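Local coordinates for protein gamma-glutamyltranspeptidase (Streptomyces lincolnensis, PDB 6J3A) that probably acts as a gamma-glutamyltranspeptidase-like enzyme of the N-terminal nucleophile (Ntn) hydrolase clan, a homologue of LmbA, at residues E160-T165 and P232-S237; S486-L489 and V495-F498. All blocks are in the same frame, centred on the assembly; numbering follows the deposited sequence.

Contact 1: residues E160-T165 and P232-S237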
ATOM      1  N   GLU A 160      37.035  -2.234  -2.921  1.00 35.23           N
ATOM      2  CA  GLU A 160      38.173  -1.952  -2.041  1.00 36.24           C
ATOM      3  C   GLU A 160      39.498  -1.883  -2.795  1.00 35.69           C
ATOM      4  O   GLU A 160      40.260  -0.931  -2.631  1.00 35.67           O
ATOM      5  CB  GLU A 160      38.253  -2.998  -0.923  1.00 35.78           C
ATOM      6  CG  GLU A 160      37.156  -2.808   0.108  1.00 35.29           C
ATOM      7  CD  GLU A 160      37.109  -3.878   1.177  1.00 34.93           C
ATOM      8  OE1 GLU A 160      37.566  -5.022   0.948  1.00 35.39           O
ATOM      9  OE2 GLU A 160      36.577  -3.558   2.255  1.00 33.10           O
ATOM     10  N   THR A 161      39.734  -2.888  -3.634  1.00 34.70           N
ATOM     11  CA  THR A 161      41.014  -3.080  -4.316  1.00 33.80           C
ATOM     12  C   THR A 161      41.119  -2.340  -5.640  1.00 32.47           C
ATOM     13  O   THR A 161      42.219  -2.061  -6.097  1.00 31.34           O
ATOM     14  CB  THR A 161      41.281  -4.572  -4.616  1.00 33.54           C
ATOM     15  OG1 THR A 161      40.406  -5.029  -5.657  1.00 33.03           O
ATOM     16  CG2 THR A 161      41.115  -5.442  -3.353  1.00 33.50           C
ATOM     17  N   GLU A 162      39.983  -2.026  -6.253  1.00 33.20           N
ATOM     18  CA  GLU A 162      39.959  -1.614  -7.656  1.00 32.82           C
ATOM     19  C   GLU A 162      39.134  -0.336  -7.874  1.00 32.77           C
ATOM     20  O   GLU A 162      39.706   0.681  -8.266  1.00 30.24           O
ATOM     21  CB  GLU A 162      39.472  -2.796  -8.504  1.00 33.54           C
ATOM     22  CG  GLU A 162      40.126  -2.980  -9.859  1.00 34.08           C
ATOM     23  CD  GLU A 162      41.642  -3.093  -9.860  1.00 32.92           C
ATOM     24  OE1 GLU A 162      42.186  -4.189  -9.610  1.00 32.78           O
ATOM     25  OE2 GLU A 162      42.282  -2.078 -10.176  1.00 31.74           O
ATOM     26  N   TRP A 163      37.821  -0.375  -7.596  1.00 34.73           N
ATOM     27  CA  TRP A 163      36.927   0.806  -7.754  1.00 35.36           C
ATOM     28  C   TRP A 163      36.798   1.557  -6.446  1.00 35.55           C
ATOM     29  O   TRP A 163      35.763   1.522  -5.782  1.00 36.56           O
ATOM     30  CB  TRP A 163      35.525   0.431  -8.257  1.00 35.87           C
ATOM     31  CG  TRP A 163      35.479  -0.313  -9.571  1.00 36.21           C
ATOM     32  CD1 TRP A 163      36.505  -0.506 -10.459  1.00 36.09           C
ATOM     33  CD2 TRP A 163      34.333  -0.938 -10.146  1.00 35.12           C
ATOM     34  NE1 TRP A 163      36.066  -1.230 -11.536  1.00 35.35           N
ATOM     35  CE2 TRP A 163      34.738  -1.512 -11.368  1.00 35.53           C
ATOM     36  CE3 TRP A 163      33.004  -1.080  -9.740  1.00 34.80           C
ATOM     37  CZ2 TRP A 163      33.858  -2.214 -12.193  1.00 36.32           C
ATOM     38  CZ3 TRP A 163      32.132  -1.781 -10.553  1.00 35.62           C
ATOM     39  CH2 TRP A 163      32.565  -2.343 -11.769  1.00 35.87           C
ATOM     40  N   THR A 164      37.863   2.250  -6.081  1.00 35.15           N
ATOM     41  CA  THR A 164      37.952   2.859  -4.760  1.00 34.38           C
ATOM     42  C   THR A 164      37.009   4.044  -4.579  1.00 33.93           C
ATOM     43  O   THR A 164      36.652   4.370  -3.446  1.00 33.87           O
ATOM     44  CB  THR A 164      39.391   3.290  -4.426  1.00 33.88           C
ATOM     45  OG1 THR A 164      39.899   4.128  -5.468  1.00 32.90           O
ATOM     46  CG2 THR A 164      40.287   2.069  -4.258  1.00 33.91           C
ATOM     47  N   THR A 165      36.611   4.688  -5.672  1.00 33.18           N
ATOM     48  CA  THR A 165      35.643   5.786  -5.590  1.00 34.18           C
ATOM     49  C   THR A 165      34.251   5.295  -5.185  1.00 34.09           C
ATOM     50  O   THR A 165      33.480   6.048  -4.593  1.00 34.12           O
ATOM     51  CB  THR A 165      35.529   6.554  -6.915  1.00 34.55           C
ATOM     52  OG1 THR A 165      35.241   5.636  -7.980  1.00 35.01           O
ATOM     53  CG2 THR A 165      36.823   7.306  -7.206  1.00 34.05           C
ATOM     54  N   PRO A 232      41.595   4.229 -16.819  1.00 36.51           N
ATOM     55  CA  PRO A 232      41.679   2.759 -16.866  1.00 34.83           C
ATOM     56  C   PRO A 232      40.967   2.093 -15.696  1.00 33.92           C
ATOM     57  O   PRO A 232      41.288   2.348 -14.537  1.00 32.53           O
ATOM     58  CB  PRO A 232      43.186   2.488 -16.837  1.00 34.60           C
ATOM     59  CG  PRO A 232      43.778   3.676 -17.513  1.00 34.74           C
ATOM     60  CD  PRO A 232      42.891   4.848 -17.175  1.00 35.83           C
ATOM     61  N   THR A 233      39.983   1.268 -16.023  1.00 32.85           N
ATOM     62  CA  THR A 233      39.091   0.690 -15.038  1.00 31.70           C
ATOM     63  C   THR A 233      39.003  -0.809 -15.262  1.00 30.72           C
ATOM     64  O   THR A 233      38.778  -1.265 -16.378  1.00 30.13           O
ATOM     65  CB  THR A 233      37.692   1.308 -15.174  1.00 30.92           C
ATOM     66  OG1 THR A 233      37.793   2.733 -15.105  1.00 29.93           O
ATOM     67  CG2 THR A 233      36.754   0.827 -14.088  1.00 30.93           C
ATOM     68  N   MET A 234      39.175  -1.569 -14.191  1.00 31.13           N
ATOM     69  CA  MET A 234      39.004  -3.009 -14.237  1.00 31.32           C
ATOM     70  C   MET A 234      37.571  -3.330 -14.648  1.00 32.05           C
ATOM     71  O   MET A 234      36.633  -2.616 -14.274  1.00 32.42           O
ATOM     72  CB  MET A 234      39.283  -3.593 -12.862  1.00 31.99           C
ATOM     73  CG  MET A 234      39.054  -5.093 -12.705  1.00 32.87           C
ATOM     74  SD  MET A 234      40.185  -6.042 -13.718  1.00 33.80           S
ATOM     75  CE  MET A 234      41.717  -5.865 -12.805  1.00 34.35           C
ATOM     76  N   ASP A 235      37.411  -4.402 -15.418  1.00 31.22           N
ATOM     77  CA  ASP A 235      36.083  -4.884 -15.779  1.00 30.46           C
ATOM     78  C   ASP A 235      36.009  -6.414 -15.745  1.00 31.19           C
ATOM     79  O   ASP A 235      36.918  -7.056 -15.228  1.00 31.38           O
ATOM     80  CB  ASP A 235      35.672  -4.295 -17.128  1.00 30.04           C
ATOM     81  CG  ASP A 235      36.531  -4.773 -18.276  1.00 29.43           C
ATOM     82  OD1 ASP A 235      37.040  -5.913 -18.264  1.00 29.15           O
ATOM     83  OD2 ASP A 235      36.666  -3.988 -19.225  1.00 29.28           O
ATOM     84  N   THR A 236      34.928  -6.987 -16.280  1.00 31.94           N
ATOM     85  CA  THR A 236      34.730  -8.448 -16.302  1.00 32.67           C
ATOM     86  C   THR A 236      35.791  -9.253 -17.084  1.00 33.89           C
ATOM     87  O   THR A 236      35.969 -10.444 -16.816  1.00 33.64           O
ATOM     88  CB  THR A 236      33.341  -8.823 -16.873  1.00 32.81           C
ATOM     89  OG1 THR A 236      33.144  -8.181 -18.138  1.00 31.35           O
ATOM     90  CG2 THR A 236      32.220  -8.420 -15.920  1.00 33.46           C
ATOM     91  N   SER A 237      36.461  -8.618 -18.052  1.00 34.98           N
ATOM     92  CA  SER A 237      37.579  -9.242 -18.800  1.00 36.59           C
ATOM     93  C   SER A 237      38.789  -9.618 -17.929  1.00 38.00           C
ATOM     94  O   SER A 237      39.511 -10.566 -18.245  1.00 38.54           O
ATOM     95  CB  SER A 237      38.051  -8.333 -19.955  1.00 36.44           C
ATOM     96  OG  SER A 237      38.780  -7.204 -19.489  1.00 35.77           O
TER
HETATM   97  O   HOH W   1      40.016  -0.144 -11.773  1.00 18.94           O
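W163 and M234 are joined by a single direct hydrogen bond, from the indole NE1 to the backbone O of M234, 3.1 Å long and bent to 145° at the hydrogen. The oxygen lies in the indole plane, at the ring edge, while NE1 is tilted 29° from the plane of the carbonyl it meets. With CG set beside the backbone N (chi1 -57°), the indole reaches across so that T233 CG2 comes within 3.3 Å of NE1, the two side chains crossing at about a right angle. Next to this, the E162 chain, bent about its CB-CG bond, crosses the M234 side chain obliquely, and the two bends of M234 bring its CE to 3.6 Å from E162 OE1. A water fills the step between them: it accepts from M234 N at 2.9 Å and donates a weak bond to E162 OE2. That carboxylate oxygen has a stronger partner in R240, a salt bridge from the strand paired with 233-234, and L158 packs against both W163 and M234. W163 occupies the N-cap position of helix 164-170, in the short turn after helix 156-161. Its indole N-H fastens that turn to the two-stranded antiparallel ribbon of 233-234 and 240-241.

Contact 2: residues S486-L489 and V495-F498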
ATOM      1  N   SER A 486       4.725  -0.010 -20.984  1.00 23.66           N
ATOM      2  CA  SER A 486       3.507  -0.261 -21.760  1.00 24.42           C
ATOM      3  C   SER A 486       2.435   0.763 -21.454  1.00 24.48           C
ATOM      4  O   SER A 486       2.341   1.276 -20.330  1.00 24.47           O
ATOM      5  CB  SER A 486       2.929  -1.642 -21.445  1.00 24.71           C
ATOM      6  OG  SER A 486       3.915  -2.654 -21.538  1.00 25.12           O
ATOM      7  N   ILE A 487       1.643   1.065 -22.474  1.00 24.22           N
ATOM      8  CA  ILE A 487       0.366   1.734 -22.300  1.00 25.01           C
ATOM      9  C   ILE A 487      -0.671   0.947 -23.103  1.00 25.34           C
ATOM     10  O   ILE A 487      -0.431   0.581 -24.249  1.00 25.33           O
ATOM     11  CB  ILE A 487       0.429   3.228 -22.707  1.00 25.06           C
ATOM     12  CG1 ILE A 487       1.174   4.021 -21.629  1.00 25.39           C
ATOM     13  CG2 ILE A 487      -0.977   3.795 -22.899  1.00 24.95           C
ATOM     14  CD1 ILE A 487       1.223   5.523 -21.834  1.00 25.99           C
ATOM     15  N   ALA A 488      -1.820   0.675 -22.494  1.00 26.82           N
ATOM     16  CA  ALA A 488      -2.891  -0.053 -23.180  1.00 28.43           C
ATOM     17  C   ALA A 488      -4.084   0.843 -23.416  1.00 29.55           C
ATOM     18  O   ALA A 488      -4.497   1.580 -22.531  1.00 29.69           O
ATOM     19  CB  ALA A 488      -3.310  -1.292 -22.408  1.00 28.38           C
ATOM     20  N   LEU A 489      -4.603   0.781 -24.638  1.00 31.70           N
ATOM     21  CA  LEU A 489      -5.853   1.421 -25.014  1.00 32.80           C
ATOM     22  C   LEU A 489      -6.981   0.389 -25.055  1.00 33.75           C
ATOM     23  O   LEU A 489      -6.745  -0.798 -25.314  1.00 31.88           O
ATOM     24  CB  LEU A 489      -5.724   2.100 -26.382  1.00 33.22           C
ATOM     25  CG  LEU A 489      -4.414   2.819 -26.725  1.00 33.37           C
ATOM     26  CD1 LEU A 489      -4.509   3.519 -28.072  1.00 33.23           C
ATOM     27  CD2 LEU A 489      -4.063   3.835 -25.657  1.00 33.39           C
ATOM     28  N   VAL A 495      -6.424   3.530 -21.273  1.00 30.39           N
ATOM     29  CA  VAL A 495      -6.964   3.035 -19.984  1.00 29.17           C
ATOM     30  C   VAL A 495      -5.969   2.513 -18.954  1.00 28.58           C
ATOM     31  O   VAL A 495      -6.313   2.495 -17.785  1.00 29.05           O
ATOM     32  CB  VAL A 495      -8.016   1.908 -20.138  1.00 29.38           C
ATOM     33  CG1 VAL A 495      -9.204   2.401 -20.935  1.00 29.76           C
ATOM     34  CG2 VAL A 495      -7.426   0.637 -20.744  1.00 29.57           C
ATOM     35  N   MET A 496      -4.793   2.043 -19.363  1.00 27.26           N
ATOM     36  CA  MET A 496      -3.873   1.365 -18.435  1.00 27.49           C
ATOM     37  C   MET A 496      -2.427   1.708 -18.799  1.00 28.99           C
ATOM     38  O   MET A 496      -2.062   1.747 -19.976  1.00 29.86           O
ATOM     39  CB  MET A 496      -4.105  -0.163 -18.432  1.00 26.42           C
ATOM     40  CG  MET A 496      -3.333  -0.935 -17.365  1.00 25.97           C
ATOM     41  SD  MET A 496      -3.886  -2.642 -17.070  1.00 26.90           S
ATOM     42  CE  MET A 496      -3.571  -3.363 -18.681  1.00 27.87           C
ATOM     43  N   ALA A 497      -1.624   1.984 -17.779  1.00 29.41           N
ATOM     44  CA  ALA A 497      -0.210   2.301 -17.929  1.00 29.15           C
ATOM     45  C   ALA A 497       0.506   1.410 -16.955  1.00 29.31           C
ATOM     46  O   ALA A 497       0.198   1.422 -15.763  1.00 29.24           O
ATOM     47  CB  ALA A 497       0.059   3.761 -17.593  1.00 28.95           C
ATOM     48  N   PHE A 498       1.469   0.652 -17.454  1.00 30.01           N
ATOM     49  CA  PHE A 498       2.078  -0.402 -16.669  1.00 29.95           C
ATOM     50  C   PHE A 498       3.503  -0.730 -17.115  1.00 29.75           C
ATOM     51  O   PHE A 498       4.009  -0.212 -18.118  1.00 28.19           O
ATOM     52  CB  PHE A 498       1.161  -1.644 -16.661  1.00 30.24           C
ATOM     53  CG  PHE A 498       0.902  -2.237 -18.016  1.00 30.22           C
ATOM     54  CD1 PHE A 498       0.064  -1.604 -18.924  1.00 30.85           C
ATOM     55  CD2 PHE A 498       1.467  -3.460 -18.373  1.00 30.42           C
ATOM     56  CE1 PHE A 498      -0.188  -2.164 -20.171  1.00 30.68           C
ATOM     57  CE2 PHE A 498       1.218  -4.026 -19.618  1.00 30.22           C
ATOM     58  CZ  PHE A 498       0.382  -3.381 -20.514  1.00 30.01           C
TER
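The F498 ring lies over S486, whose CB sits 3.4 Å from the ring centroid and 18° off its normal, a CH-pi contact over one face. Chi1 of 61° puts F498 CG between the backbone N and the carbonyl carbon, which folds the ring across to the partner strand. Its edge then meets the small A488, CE1 lying 3.9 Å from CB, and A488 CB also touches M496 CB at 4.2 Å. Were F498 an alanine, S486 CB would probably lose its aromatic cover and a gap would be likely beside A488 CB. On the opposite face of the sheet I487 CG1 meets A497 CB at 4.2 Å. Beneath these side chains the strand axes run antiparallel, 169° apart, and S486 and F498 exchange two backbone bonds. A488 N gives a nearly straight bond to M496 O, and A488 O accepts from both M496 N and V495 N, at 3.2 and 3.0 Å: a classic beta bulge. Outward, K272 bonds S486 OG, and helix 506-519 covers the sheet face that carries A488, M496 and F498, through F513 and F514. I487 and A497 look the other way, onto strands 61-66 and 433-436, while strands 268-272 and 590-594 flank the hairpin.

In the fold
Following the chain from the N terminus, contact 1 comes first: 160-165 returns to 232-237 after 66 intervening residues, 43 of them helical and none in a strand, so it closes a long helical excursion. Contact 2 opens only much later and closes a tight hairpin, with five residues between 486-489 and 495-498. The two are therefore in series, neither nested nor crossed. Contact 1, partly buried and 26 Å from the chain centre, ties the turn between helices 156-161 and 164-170 to a small two-stranded ribbon; contact 2, buried, joins neighbouring strands beneath helix 506-519. Their centres lie 41 Å apart, on opposite sides of the chain's centre, and their nearest atoms remain about 29 Å apart.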